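Local coordinates for hypothetical protein (Bacteroides uniformis ATCC 8492, PDB 4QRL) that is of unknown function but folds as a lipocalin-like beta barrel, which suggests, without proving, that it binds a small ligand, at residues A[15-20]-A[110-115]; A[29-34]-A[42-47]; A[65-70]-A[83-88]. All blocks are in the same frame, centred on the assembly; numbering follows the deposited sequence.

Interaction 1: A[15-20]-A[110-115]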
loop_
_atom_site.group_PDB
_atom_site.type_symbol
_atom_site.label_atom_id
_atom_site.label_comp_id
_atom_site.label_asym_id
_atom_site.label_seq_id
_atom_site.Cartn_x
_atom_site.Cartn_y
_atom_site.Cartn_z
ATOM N N LEU A 15 6.571 2.322 2.830
ATOM C CA LEU A 15 5.530 3.238 3.307
ATOM C C LEU A 15 6.116 3.922 4.544
ATOM O O LEU A 15 6.339 3.283 5.576
ATOM C CB LEU A 15 4.206 2.497 3.602
ATOM C CG LEU A 15 2.893 3.338 3.547
ATOM C CD1 LEU A 15 1.660 2.422 3.481
ATOM C CD2 LEU A 15 2.755 4.255 4.758
ATOM N N ARG A 16 6.465 5.186 4.391
ATOM C CA ARG A 16 7.127 5.973 5.432
ATOM C C ARG A 16 6.198 6.584 6.431
ATOM O O ARG A 16 6.592 6.822 7.584
ATOM C CB ARG A 16 7.896 7.152 4.771
ATOM C CG ARG A 16 9.037 6.752 3.893
ATOM C CD ARG A 16 9.664 8.005 3.326
ATOM N NE ARG A 16 10.373 8.780 4.339
ATOM C CZ ARG A 16 11.137 9.834 4.072
ATOM N NH1 ARG A 16 11.295 10.249 2.819
ATOM N NH2 ARG A 16 11.744 10.483 5.053
ATOM N N GLN A 17 5.041 7.036 5.952
ATOM C CA GLN A 17 4.160 7.794 6.819
ATOM C C GLN A 17 2.713 7.744 6.370
ATOM O O GLN A 17 2.441 7.604 5.183
ATOM C CB GLN A 17 4.633 9.281 6.767
ATOM C CG GLN A 17 4.002 10.212 7.779
ATOM C CD GLN A 17 4.377 11.643 7.491
ATOM O OE1 GLN A 17 4.273 12.118 6.369
ATOM N NE2 GLN A 17 4.853 12.344 8.497
ATOM N N TYR A 18 1.786 7.859 7.338
ATOM C CA TYR A 18 0.377 8.066 7.054
ATOM C C TYR A 18 0.041 9.474 7.436
ATOM O O TYR A 18 0.448 9.928 8.507
ATOM C CB TYR A 18 -0.564 7.102 7.791
ATOM C CG TYR A 18 -0.635 5.703 7.237
ATOM C CD1 TYR A 18 -1.252 5.447 6.015
ATOM C CD2 TYR A 18 -0.192 4.617 7.983
ATOM C CE1 TYR A 18 -1.359 4.152 5.518
ATOM C CE2 TYR A 18 -0.289 3.320 7.497
ATOM C CZ TYR A 18 -0.859 3.094 6.257
ATOM O OH TYR A 18 -0.978 1.811 5.800
ATOM N N GLN A 19 -0.742 10.172 6.607
ATOM C CA GLN A 19 -1.216 11.501 6.986
ATOM C C GLN A 19 -2.707 11.378 7.054
ATOM O O GLN A 19 -3.375 11.277 6.033
ATOM C CB GLN A 19 -0.751 12.588 6.026
ATOM C CG GLN A 19 0.748 12.775 6.058
ATOM C CD GLN A 19 1.180 13.804 5.061
ATOM O OE1 GLN A 19 0.366 14.392 4.336
ATOM N NE2 GLN A 19 2.476 14.002 4.971
ATOM N N TYR A 20 -3.224 11.300 8.265
ATOM C CA TYR A 20 -4.621 11.055 8.442
ATOM C C TYR A 20 -5.483 12.263 8.153
ATOM O O TYR A 20 -5.066 13.415 8.340
ATOM C CB TYR A 20 -4.856 10.506 9.850
ATOM C CG TYR A 20 -4.291 9.107 9.993
ATOM C CD1 TYR A 20 -4.996 8.000 9.535
ATOM C CD2 TYR A 20 -3.069 8.887 10.626
ATOM C CE1 TYR A 20 -4.479 6.713 9.653
ATOM C CE2 TYR A 20 -2.541 7.601 10.750
ATOM C CZ TYR A 20 -3.261 6.515 10.280
ATOM O OH TYR A 20 -2.794 5.231 10.465
ATOM N N LYS A 110 -3.537 10.064 3.488
ATOM C CA LYS A 110 -2.451 9.886 2.549
ATOM C C LYS A 110 -1.479 8.824 3.052
ATOM O O LYS A 110 -1.148 8.800 4.234
ATOM C CB LYS A 110 -1.687 11.193 2.284
ATOM C CG LYS A 110 -2.442 12.529 2.402
ATOM C CD LYS A 110 -3.484 12.784 1.350
ATOM C CE LYS A 110 -4.139 14.145 1.497
ATOM N NZ LYS A 110 -4.703 14.389 2.858
ATOM N N SER A 111 -1.024 7.968 2.130
ATOM C CA SER A 111 -0.001 6.930 2.297
ATOM C C SER A 111 1.245 7.479 1.569
ATOM O O SER A 111 1.210 7.648 0.348
ATOM C CB SER A 111 -0.491 5.620 1.681
ATOM O OG SER A 111 -1.601 5.092 2.386
ATOM N N ILE A 112 2.297 7.814 2.315
ATOM C CA ILE A 112 3.521 8.423 1.756
ATOM C C ILE A 112 4.616 7.374 1.602
ATOM O O ILE A 112 4.991 6.759 2.597
ATOM C CB ILE A 112 4.025 9.576 2.672
ATOM C CG1 ILE A 112 2.907 10.540 3.205
ATOM C CG2 ILE A 112 5.271 10.259 2.074
ATOM C CD1 ILE A 112 2.140 11.275 2.251
ATOM N N PHE A 113 5.161 7.214 0.394
ATOM C CA PHE A 113 6.202 6.181 0.131
ATOM C C PHE A 113 7.476 6.744 -0.483
ATOM O O PHE A 113 7.435 7.742 -1.200
ATOM C CB PHE A 113 5.701 5.101 -0.877
ATOM C CG PHE A 113 4.397 4.426 -0.562
ATOM C CD1 PHE A 113 3.180 5.076 -0.798
ATOM C CD2 PHE A 113 4.370 3.116 -0.113
ATOM C CE1 PHE A 113 1.961 4.449 -0.503
ATOM C CE2 PHE A 113 3.147 2.478 0.166
ATOM C CZ PHE A 113 1.951 3.144 -0.048
ATOM N N ARG A 114 8.599 6.023 -0.263
ATOM C CA ARG A 114 9.863 6.302 -0.935
ATOM C C ARG A 114 10.318 5.029 -1.571
ATOM O O ARG A 114 10.085 3.955 -1.024
ATOM C CB ARG A 114 10.947 6.869 0.005
ATOM C CG ARG A 114 11.461 5.867 1.091
ATOM C CD ARG A 114 12.614 6.424 1.927
ATOM N NE ARG A 114 12.674 5.783 3.248
ATOM C CZ ARG A 114 13.126 6.377 4.350
ATOM N NH1 ARG A 114 13.585 7.620 4.303
ATOM N NH2 ARG A 114 13.118 5.730 5.510
ATOM N N LYS A 115 10.953 5.136 -2.747
ATOM C CA LYS A 115 11.422 3.970 -3.459
ATOM C C LYS A 115 12.453 3.233 -2.586
ATOM O O LYS A 115 13.277 3.869 -1.922
ATOM C CB LYS A 115 12.011 4.386 -4.809
ATOM C CG LYS A 115 12.230 3.240 -5.776
ATOM C CD LYS A 115 10.903 2.700 -6.328
ATOM C CE LYS A 115 10.962 2.519 -7.806
ATOM N NZ LYS A 115 10.621 3.746 -8.569
HETATM O O HOH W 1 -2.248 15.572 4.341
#

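Interaction 2: A[29-34]-A[42-47]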
loop_
_atom_site.group_PDB
_atom_site.type_symbol
_atom_site.label_atom_id
_atom_site.label_comp_id
_atom_site.label_asym_id
_atom_site.label_seq_id
_atom_site.Cartn_x
_atom_site.Cartn_y
_atom_site.Cartn_z
ATOM N N ASP A 29 7.342 2.060 9.749
ATOM C CA ASP A 29 8.654 1.592 9.263
ATOM C C ASP A 29 8.660 0.115 8.920
ATOM O O ASP A 29 9.723 -0.474 8.718
ATOM C CB ASP A 29 9.753 1.903 10.304
ATOM C CG ASP A 29 9.702 1.112 11.604
ATOM O OD1 ASP A 29 8.613 0.577 11.943
ATOM O OD2 ASP A 29 10.740 1.064 12.309
ATOM N N SER A 30 7.491 -0.475 8.828
ATOM C CA SER A 30 7.368 -1.909 8.684
ATOM C C SER A 30 6.594 -2.364 7.458
ATOM O O SER A 30 6.326 -3.550 7.359
ATOM C CB SER A 30 6.657 -2.431 9.928
ATOM O OG SER A 30 5.448 -1.718 10.144
ATOM N N VAL A 31 6.179 -1.456 6.560
ATOM C CA VAL A 31 5.322 -1.848 5.433
ATOM C C VAL A 31 5.984 -1.473 4.124
ATOM O O VAL A 31 6.479 -0.351 3.978
ATOM C CB VAL A 31 3.913 -1.221 5.531
ATOM C CG1 VAL A 31 3.043 -1.644 4.351
ATOM C CG2 VAL A 31 3.231 -1.574 6.864
ATOM N N PHE A 32 5.976 -2.421 3.182
ATOM C CA PHE A 32 6.627 -2.260 1.873
ATOM C C PHE A 32 5.683 -2.722 0.799
ATOM O O PHE A 32 5.179 -3.854 0.889
ATOM C CB PHE A 32 7.941 -3.082 1.825
ATOM C CG PHE A 32 8.949 -2.646 2.866
ATOM C CD1 PHE A 32 8.819 -3.048 4.198
ATOM C CD2 PHE A 32 9.944 -1.732 2.547
ATOM C CE1 PHE A 32 9.712 -2.591 5.175
ATOM C CE2 PHE A 32 10.847 -1.289 3.532
ATOM C CZ PHE A 32 10.731 -1.732 4.826
ATOM N N TYR A 33 5.377 -1.846 -0.184
ATOM C CA TYR A 33 4.478 -2.229 -1.300
ATOM C C TYR A 33 5.315 -2.515 -2.518
ATOM O O TYR A 33 6.308 -1.841 -2.753
ATOM C CB TYR A 33 3.466 -1.115 -1.653
ATOM C CG TYR A 33 2.254 -0.922 -0.770
ATOM C CD1 TYR A 33 2.203 -1.458 0.516
ATOM C CD2 TYR A 33 1.199 -0.104 -1.175
ATOM C CE1 TYR A 33 1.092 -1.266 1.333
ATOM C CE2 TYR A 33 0.109 0.135 -0.342
ATOM C CZ TYR A 33 0.063 -0.443 0.910
ATOM O OH TYR A 33 -1.036 -0.240 1.714
ATOM N N ASN A 34 4.899 -3.483 -3.329
ATOM C CA ASN A 34 5.651 -3.828 -4.515
ATOM C C ASN A 34 4.697 -3.929 -5.688
ATOM O O ASN A 34 3.598 -4.507 -5.563
ATOM C CB ASN A 34 6.373 -5.158 -4.262
ATOM C CG ASN A 34 7.369 -5.505 -5.308
ATOM O OD1 ASN A 34 7.075 -6.211 -6.281
ATOM N ND2 ASN A 34 8.568 -5.009 -5.119
ATOM N N ALA A 42 2.616 -6.855 -0.675
ATOM C CA ALA A 42 2.999 -5.999 0.464
ATOM C C ALA A 42 3.668 -6.851 1.514
ATOM O O ALA A 42 3.119 -7.875 1.924
ATOM C CB ALA A 42 1.798 -5.272 1.045
ATOM N N ILE A 43 4.888 -6.477 1.882
ATOM C CA ILE A 43 5.641 -7.155 2.923
ATOM C C ILE A 43 5.443 -6.337 4.181
ATOM O O ILE A 43 5.690 -5.134 4.181
ATOM C CB ILE A 43 7.146 -7.310 2.561
ATOM C CG1 ILE A 43 7.378 -8.261 1.373
ATOM C CG2 ILE A 43 7.966 -7.726 3.787
ATOM C CD1 ILE A 43 8.806 -8.150 0.723
ATOM N N CYS A 44 5.003 -6.999 5.244
ATOM C CA CYS A 44 4.801 -6.378 6.533
ATOM C C CYS A 44 5.673 -7.070 7.571
ATOM O O CYS A 44 5.586 -8.287 7.747
ATOM C CB CYS A 44 3.330 -6.424 6.905
ATOM S SG CYS A 44 2.267 -5.623 5.688
ATOM N N LEU A 45 6.523 -6.282 8.236
ATOM C CA LEU A 45 7.465 -6.752 9.246
ATOM C C LEU A 45 6.803 -6.720 10.606
ATOM O O LEU A 45 6.445 -5.654 11.112
ATOM C CB LEU A 45 8.765 -5.920 9.230
ATOM C CG LEU A 45 9.498 -5.837 7.881
ATOM C CD1 LEU A 45 10.658 -4.859 7.968
ATOM C CD2 LEU A 45 10.004 -7.211 7.430
ATOM N N LEU A 46 6.598 -7.909 11.181
ATOM C CA LEU A 46 5.939 -8.034 12.470
ATOM C C LEU A 46 6.911 -7.710 13.610
ATOM O O LEU A 46 8.130 -7.905 13.495
ATOM C CB LEU A 46 5.354 -9.457 12.627
ATOM C CG LEU A 46 4.388 -9.956 11.534
ATOM C CD1 LEU A 46 4.126 -11.451 11.663
ATOM C CD2 LEU A 46 3.073 -9.204 11.553
ATOM N N LYS A 47 6.356 -7.282 14.759
ATOM C CA LYS A 47 7.163 -7.002 15.958
ATOM C C LYS A 47 7.998 -8.235 16.330
ATOM O O LYS A 47 9.163 -8.091 16.717
ATOM C CB LYS A 47 6.260 -6.581 17.145
ATOM C CG LYS A 47 5.296 -5.443 16.808
ATOM C CD LYS A 47 4.587 -4.850 18.027
ATOM C CE LYS A 47 3.762 -3.653 17.611
ATOM N NZ LYS A 47 3.160 -2.941 18.768
#

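Interaction 3: A[65-70]-A[83-88]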
loop_
_atom_site.group_PDB
_atom_site.type_symbol
_atom_site.label_atom_id
_atom_site.label_comp_id
_atom_site.label_asym_id
_atom_site.label_seq_id
_atom_site.Cartn_x
_atom_site.Cartn_y
_atom_site.Cartn_z
ATOM N N ILE A 65 -5.347 4.348 -8.828
ATOM C CA ILE A 65 -4.803 2.987 -8.783
ATOM C C ILE A 65 -5.752 2.139 -7.964
ATOM O O ILE A 65 -6.053 2.467 -6.817
ATOM C CB ILE A 65 -3.334 2.904 -8.283
ATOM C CG1 ILE A 65 -2.825 1.451 -8.264
ATOM C CG2 ILE A 65 -3.126 3.608 -6.932
ATOM C CD1 ILE A 65 -1.311 1.325 -8.064
ATOM N N SER A 66 -6.234 1.062 -8.556
ATOM C CA SER A 66 -7.138 0.148 -7.856
ATOM C C SER A 66 -6.362 -1.109 -7.473
ATOM O O SER A 66 -5.826 -1.803 -8.349
ATOM C CB SER A 66 -8.343 -0.205 -8.726
ATOM O OG SER A 66 -9.143 0.926 -9.012
ATOM N N ILE A 67 -6.268 -1.378 -6.181
ATOM C CA ILE A 67 -5.545 -2.554 -5.681
ATOM C C ILE A 67 -6.576 -3.553 -5.175
ATOM O O ILE A 67 -7.560 -3.173 -4.519
ATOM C CB ILE A 67 -4.506 -2.171 -4.584
ATOM C CG1 ILE A 67 -3.556 -1.060 -5.070
ATOM C CG2 ILE A 67 -3.719 -3.410 -4.094
ATOM C CD1 ILE A 67 -2.585 -0.454 -3.934
ATOM N N ILE A 68 -6.405 -4.820 -5.560
ATOM C CA ILE A 68 -7.336 -5.870 -5.122
ATOM C C ILE A 68 -6.503 -7.040 -4.600
ATOM O O ILE A 68 -5.656 -7.590 -5.317
ATOM C CB ILE A 68 -8.393 -6.298 -6.175
ATOM C CG1 ILE A 68 -9.257 -7.477 -5.609
ATOM C CG2 ILE A 68 -7.722 -6.640 -7.526
ATOM C CD1 ILE A 68 -10.473 -7.882 -6.378
ATOM N N LEU A 69 -6.720 -7.379 -3.330
ATOM C CA LEU A 69 -5.984 -8.461 -2.714
ATOM C C LEU A 69 -6.721 -9.768 -2.890
ATOM O O LEU A 69 -7.961 -9.802 -2.962
ATOM C CB LEU A 69 -5.764 -8.178 -1.219
ATOM C CG LEU A 69 -4.923 -6.927 -0.903
ATOM C CD1 LEU A 69 -4.870 -6.683 0.561
ATOM C CD2 LEU A 69 -3.502 -7.041 -1.450
ATOM N N LEU A 70 -5.945 -10.861 -2.925
ATOM C CA LEU A 70 -6.481 -12.216 -3.042
ATOM C C LEU A 70 -7.263 -12.585 -1.798
ATOM O O LEU A 70 -6.912 -12.130 -0.691
ATOM C CB LEU A 70 -5.320 -13.222 -3.225
ATOM C CG LEU A 70 -4.446 -13.100 -4.462
ATOM C CD1 LEU A 70 -3.211 -14.012 -4.316
ATOM C CD2 LEU A 70 -5.213 -13.531 -5.688
ATOM N N PHE A 83 -4.323 -3.666 6.338
ATOM C CA PHE A 83 -5.218 -3.299 5.253
ATOM C C PHE A 83 -6.636 -3.107 5.769
ATOM O O PHE A 83 -7.039 -1.957 5.998
ATOM C CB PHE A 83 -5.127 -4.346 4.115
ATOM C CG PHE A 83 -3.768 -4.342 3.450
ATOM C CD1 PHE A 83 -3.471 -3.426 2.442
ATOM C CD2 PHE A 83 -2.765 -5.218 3.866
ATOM C CE1 PHE A 83 -2.204 -3.400 1.846
ATOM C CE2 PHE A 83 -1.493 -5.163 3.301
ATOM C CZ PHE A 83 -1.219 -4.251 2.299
ATOM N N GLY A 84 -7.379 -4.202 5.966
ATOM C CA GLY A 84 -8.752 -4.109 6.457
ATOM C C GLY A 84 -9.720 -3.565 5.422
ATOM O O GLY A 84 -10.809 -3.121 5.768
ATOM N N TRP A 85 -9.328 -3.597 4.125
ATOM C CA TRP A 85 -10.173 -3.076 3.051
ATOM C C TRP A 85 -11.393 -3.932 2.837
ATOM O O TRP A 85 -11.263 -5.160 2.824
ATOM C CB TRP A 85 -9.402 -2.980 1.724
ATOM C CG TRP A 85 -8.156 -2.151 1.742
ATOM C CD1 TRP A 85 -7.851 -1.121 2.584
ATOM C CD2 TRP A 85 -7.075 -2.239 0.807
ATOM N NE1 TRP A 85 -6.614 -0.610 2.273
ATOM C CE2 TRP A 85 -6.127 -1.254 1.166
ATOM C CE3 TRP A 85 -6.807 -3.071 -0.299
ATOM C CZ2 TRP A 85 -4.958 -1.046 0.443
ATOM C CZ3 TRP A 85 -5.642 -2.858 -1.019
ATOM C CH2 TRP A 85 -4.724 -1.870 -0.635
ATOM N N PRO A 86 -12.584 -3.314 2.621
ATOM C CA PRO A 86 -13.768 -4.121 2.315
ATOM C C PRO A 86 -13.573 -4.859 0.986
ATOM O O PRO A 86 -13.053 -4.272 0.027
ATOM C CB PRO A 86 -14.896 -3.089 2.243
ATOM C CG PRO A 86 -14.236 -1.812 1.899
ATOM C CD PRO A 86 -12.884 -1.870 2.561
ATOM N N GLU A 87 -13.877 -6.168 0.977
ATOM C CA GLU A 87 -13.750 -7.078 -0.163
ATOM C C GLU A 87 -12.299 -7.145 -0.727
ATOM O O GLU A 87 -12.094 -7.533 -1.876
ATOM C CB GLU A 87 -14.763 -6.699 -1.263
ATOM C CG GLU A 87 -16.111 -7.387 -1.082
ATOM C CD GLU A 87 -17.259 -6.748 -1.836
ATOM O OE1 GLU A 87 -17.163 -6.621 -3.079
ATOM O OE2 GLU A 87 -18.264 -6.385 -1.184
ATOM N N GLY A 88 -11.321 -6.758 0.087
ATOM C CA GLY A 88 -9.916 -6.746 -0.283
ATOM C C GLY A 88 -9.588 -5.736 -1.356
ATOM O O GLY A 88 -8.583 -5.879 -2.026
#

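Interaction 1: A[15-20]-A[110-115]
I112 O accepts two N-H groups from the opposing strand, a bond from R16 N of 2.8 Å that runs nearly along the C=O axis and a weak one from Q17 N of 3.4 Å. Two residues facing one make a classic beta bulge, past which the antiparallel pairing is regular: Q19 and K110 exchange two bonds, Q19 N meeting K110 O at 2.8 Å. On the face carrying L15, Y18, S111 and F113, L15 has CG anti to the backbone N (chi1 -156°), which lays CG over the rim of one F113 ring face, 3.5 Å from F113 CE2. S111 OG instead meets the Y18 ring at its edge, near CE1. The other face holds a polar chain: Q19 NE2 donates to Q17 OE1 at 3.0 Å, from above that carbonyl plane rather than on a lone pair, while I112 CD1 packs against the Q19 amide. Q19 OE1 accepts from a water that in turn accepts from K110 NZ, itself bonded to G108 O. An alanine in place of Q19 would remove the amide between Q17 OE1 and the water, and would probably leave both less firmly held. Near the bulge R114 NH1 lies over one face of the R16 guanidinium, 3.3 Å from R16 CZ, the two planes 17° apart; these like charges are exposed, so solvent probably eases the repulsion, and R114 NE donates to Q14 OE1. Strands 11-19 and 109-115 are the barrel's first and last, and their pairing closes it; strand 25-36 hydrogen-bonds to the former and strand 101-106 to the latter, with W13 and Y33 packing on F113.

Interaction 2: A[29-34]-A[42-47]
Strands 31-34 and 42-45 run antiparallel, their directions 168° apart and their axes approaching to 4.6 Å. F32 and I43 form the hydrogen-bonded pair, with F32 N to I43 O at 2.9 Å and I43 N to F32 O at 2.8 Å. A third and straighter bond, from L45 N to S30 O at 2.9 Å, extends the pairing to residue 30, where the chain turns a corner. Alpha hydrogens add to the same carbonyls: A42 CA comes within 3.1 Å of F32 O, and C44 CA also points a hydrogen at S30 O. The buried face carries V31, Y33, A42 and C44. A42 CB touches the Y33 ring at CD1, 3.9 Å away, while V31 CG1 and C44 SG meet more loosely; Y82 of helix 79-82 packs on both V31 and C44. On the opposite face chi1 of F32 (-61°) places its ring beside the neighbouring strand, and chi2 (79°) turns it so that I43 O lies in its plane, at the edge. F32 CE1 is then 3.7 Å from L45 CD1, the leucine crossing obliquely. S30 CB lies against L45 O at 3.4 Å, and F116 brings its ring up to that of F32. Here is a worked example of how a tight beta hairpin builds a meander: strands 25-36 and 39-45 follow each other in the chain and pair directly, as in the up-and-down barrels of the calycin clan, with one face turned to the barrel interior.

Interaction 3: A[65-70]-A[83-88]
L69 holds its CD1 methyl over one face of the F83 ring, offset toward the rim and 3.9 Å from F83 CG, in a CH-pi contact. The leucine crosses the phenylalanine at about a right angle, its CG anti to the carbonyl carbon (chi1 -63°). F83 in turn sets its edge on W85: F83 CD1 stands over one face of the indole, while W85 CE2 lies in the plane of the phenyl ring, an edge-to-face meeting. I67 reaches a different part of the indole, its CG2 lying near the indole plane at the edge, 3.7 Å from W85 CZ3. L69 CG also approaches W85 CZ3, at 4.1 Å, so the six-membered ring of the tryptophan is touched by both strand residues. Beside this apolar cluster one backbone bond ties the segments: L69 N donates to G88 O at 2.7 Å, almost straight at 173° and in the carbonyl plane. I68 CA approaches the same oxygen at 3.3 Å. G88 has a positive phi (67°), and a beta carbon on it would come 3.2 Å from L69 O, two reasons that glycine suits the site. Its N-H returns to W85 O at 3.2 Å, closing a beta turn through P86 and E87; Y79 OH bonds to that carbonyl too. Strand 64-69 lies between strands 51-61 and 89-97 in the barrel, and the 83-88 loop leads from helix 79-82 into strand 89-97. Inside, F40 packs on I67 and L69, A42 touches F83, and F54 meets the F83 ring edge-to-face.

Overall arrangement
All three contacts belong to one eight-stranded antiparallel barrel whose strands lie in chain order. Interaction 1 joins the first and last strands, so interactions 2 and 3, which follow one another in series, are both nested within the long chain span it closes. Interactions 1 and 2 have centres 12 Å apart and touch, since strands 11-19 and 25-36 are neighbours and F113 packs on Y33. Interaction 3 lies about 16 Å from interaction 2, centre to centre, yet meets it inside the barrel where Y33 and A42 reach F83. Interactions 1 and 3, with centres about 17 Å apart, lie on opposite sides of the chain's centre, and Y33 bridges them through a shared aromatic interior.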